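Local coordinates for protein of unknown function VPA0982 (Vibrio parahaemolyticus, PDB 2QIP) that is of unknown function but, as a NYN-domain protein of the PIN clan, may act as an RNA nuclease, at residues D93-I98 against S116-F121. Numbering follows the deposited sequence.
Sequences DWDVGI and SGDGDF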
loop_
_atom_site.group_PDB
_atom_site.type_symbol
_atom_site.label_atom_id
_atom_site.label_comp_id
_atom_site.label_asym_id
_atom_site.label_seq_id
_atom_site.Cartn_x
_atom_site.Cartn_y
_atom_site.Cartn_z
ATOM N N ASP A 93 -1.595 -5.703 8.390
ATOM C CA ASP A 93 -1.881 -4.534 7.538
ATOM C C ASP A 93 -2.358 -4.703 6.081
ATOM O O ASP A 93 -1.753 -5.380 5.244
ATOM C CB ASP A 93 -1.252 -3.205 8.029
ATOM C CG ASP A 93 -0.472 -2.437 6.991
ATOM O OD1 ASP A 93 -0.705 -2.519 5.774
ATOM O OD2 ASP A 93 0.406 -1.667 7.455
ATOM N N TRP A 94 -3.484 -4.067 5.818
ATOM C CA TRP A 94 -4.168 -4.177 4.535
ATOM C C TRP A 94 -3.853 -3.000 3.595
ATOM O O TRP A 94 -4.529 -2.816 2.589
ATOM C CB TRP A 94 -5.680 -4.245 4.764
ATOM C CG TRP A 94 -6.333 -5.586 4.589
ATOM C CD1 TRP A 94 -6.988 -6.318 5.556
ATOM C CD2 TRP A 94 -6.464 -6.323 3.371
ATOM N NE1 TRP A 94 -7.486 -7.472 5.012
ATOM C CE2 TRP A 94 -7.194 -7.500 3.669
ATOM C CE3 TRP A 94 -6.033 -6.108 2.047
ATOM C CZ2 TRP A 94 -7.524 -8.439 2.684
ATOM C CZ3 TRP A 94 -6.352 -7.044 1.076
ATOM C CH2 TRP A 94 -7.084 -8.208 1.400
ATOM N N ASP A 95 -2.837 -2.201 3.899
ATOM C CA ASP A 95 -2.595 -1.013 3.080
ATOM C C ASP A 95 -2.318 -1.321 1.614
ATOM O O ASP A 95 -2.794 -0.606 0.734
ATOM C CB ASP A 95 -1.487 -0.128 3.659
ATOM C CG ASP A 95 -1.871 0.503 5.001
ATOM O OD1 ASP A 95 -2.921 0.146 5.584
ATOM O OD2 ASP A 95 -1.097 1.384 5.466
ATOM N N VAL A 96 -1.493 -2.334 1.346
ATOM C CA VAL A 96 -1.195 -2.672 -0.046
ATOM C C VAL A 96 -2.492 -3.073 -0.778
ATOM O O VAL A 96 -2.783 -2.570 -1.863
ATOM C CB VAL A 96 -0.101 -3.780 -0.192
ATOM C CG1 VAL A 96 -0.013 -4.253 -1.650
ATOM C CG2 VAL A 96 1.271 -3.243 0.291
ATOM N N GLY A 97 -3.292 -3.955 -0.180
ATOM C CA GLY A 97 -4.463 -4.441 -0.899
ATOM C C GLY A 97 -5.556 -3.390 -1.072
ATOM O O GLY A 97 -6.216 -3.331 -2.115
ATOM N N ILE A 98 -5.737 -2.536 -0.067
ATOM C CA ILE A 98 -6.685 -1.422 -0.173
ATOM C C ILE A 98 -6.237 -0.434 -1.258
ATOM O O ILE A 98 -7.065 0.031 -2.066
ATOM C CB ILE A 98 -6.879 -0.738 1.214
ATOM C CG1 ILE A 98 -7.698 -1.676 2.123
ATOM C CG2 ILE A 98 -7.596 0.628 1.083
ATOM C CD1 ILE A 98 -7.791 -1.214 3.599
ATOM N N SER A 116 -10.957 4.660 7.241
ATOM C CA SER A 116 -9.669 4.431 7.885
ATOM C C SER A 116 -9.144 5.771 8.339
ATOM O O SER A 116 -9.372 6.785 7.654
ATOM C CB SER A 116 -8.653 3.845 6.898
ATOM O OG SER A 116 -7.402 3.616 7.547
ATOM N N GLY A 117 -8.416 5.770 9.456
ATOM C CA GLY A 117 -7.721 6.974 9.890
ATOM C C GLY A 117 -6.229 6.972 9.600
ATOM O O GLY A 117 -5.526 7.908 9.989
ATOM N N ASP A 118 -5.749 5.954 8.891
ATOM C CA ASP A 118 -4.317 5.778 8.626
ATOM C C ASP A 118 -3.798 6.806 7.610
ATOM O O ASP A 118 -4.179 6.792 6.428
ATOM C CB ASP A 118 -4.112 4.337 8.133
ATOM C CG ASP A 118 -2.651 3.962 7.879
ATOM O OD1 ASP A 118 -1.770 4.843 7.790
ATOM O OD2 ASP A 118 -2.405 2.723 7.732
ATOM N N GLY A 119 -2.941 7.709 8.076
ATOM C CA GLY A 119 -2.439 8.771 7.235
ATOM C C GLY A 119 -1.652 8.309 6.021
ATOM O O GLY A 119 -1.486 9.083 5.076
ATOM N N ASP A 120 -1.144 7.078 6.023
ATOM C CA ASP A 120 -0.442 6.618 4.823
ATOM C C ASP A 120 -1.362 6.597 3.604
ATOM O O ASP A 120 -0.901 6.650 2.464
ATOM C CB ASP A 120 0.229 5.268 5.025
ATOM C CG ASP A 120 1.573 5.393 5.715
ATOM O OD1 ASP A 120 2.200 6.462 5.563
ATOM O OD2 ASP A 120 1.989 4.436 6.410
ATOM N N PHE A 121 -2.665 6.524 3.847
ATOM C CA PHE A 121 -3.605 6.554 2.717
ATOM C C PHE A 121 -3.707 7.943 2.059
ATOM O O PHE A 121 -4.336 8.084 0.994
ATOM C CB PHE A 121 -4.978 6.032 3.113
ATOM C CG PHE A 121 -5.031 4.547 3.339
ATOM C CD1 PHE A 121 -4.606 3.662 2.356
ATOM C CD2 PHE A 121 -5.525 4.029 4.531
ATOM C CE1 PHE A 121 -4.664 2.260 2.578
ATOM C CE2 PHE A 121 -5.592 2.661 4.738
ATOM C CZ PHE A 121 -5.163 1.761 3.776
HETATM O O HOH W 1 0.353 2.489 7.378
#
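Phe121 points its ring tip at the first turn of helix 95-105, where CZ lies 3.3 Å from Asp95 OD1 and CE1 lies 3.7 Å from Ile98 CG2. The Asp95 side chain crosses the ring obliquely, carboxylate and ring planes 50° apart, while the Ile98 side chain crosses Phe121 at about a right angle. Asp95 and Asp118 come tip to tip with carboxylate planes 52° apart, and Asp95 OD2 lies 2.9 Å from Asp118 OD2, a close pair of like charges and not a hydrogen bond. CG of Asp118, anti to its backbone N (chi1 -177°), carries the carboxylate over to Asp95, while an Asx turn grips OD1, which accepts from Asp120 N at 2.9 Å, the donor above the carboxylate plane. A water bridges the segments, hydrogen-bonded to Asp95 OD2 at 2.6 Å and to Asp120 OD2 at 2.7 Å; Asp120 OD1 forms a salt bridge with Lys80 of the second subunit. Such an acidic cluster is consistent with the metal-binding site of PIN-like nucleases. Ile98 and Phe121 both rest on Asp17 of strand 10-17 and Leu114 of strand 111-115, so the contact joins the start of helix 95-105 to the loop between strand 111-115 and helix 122-132.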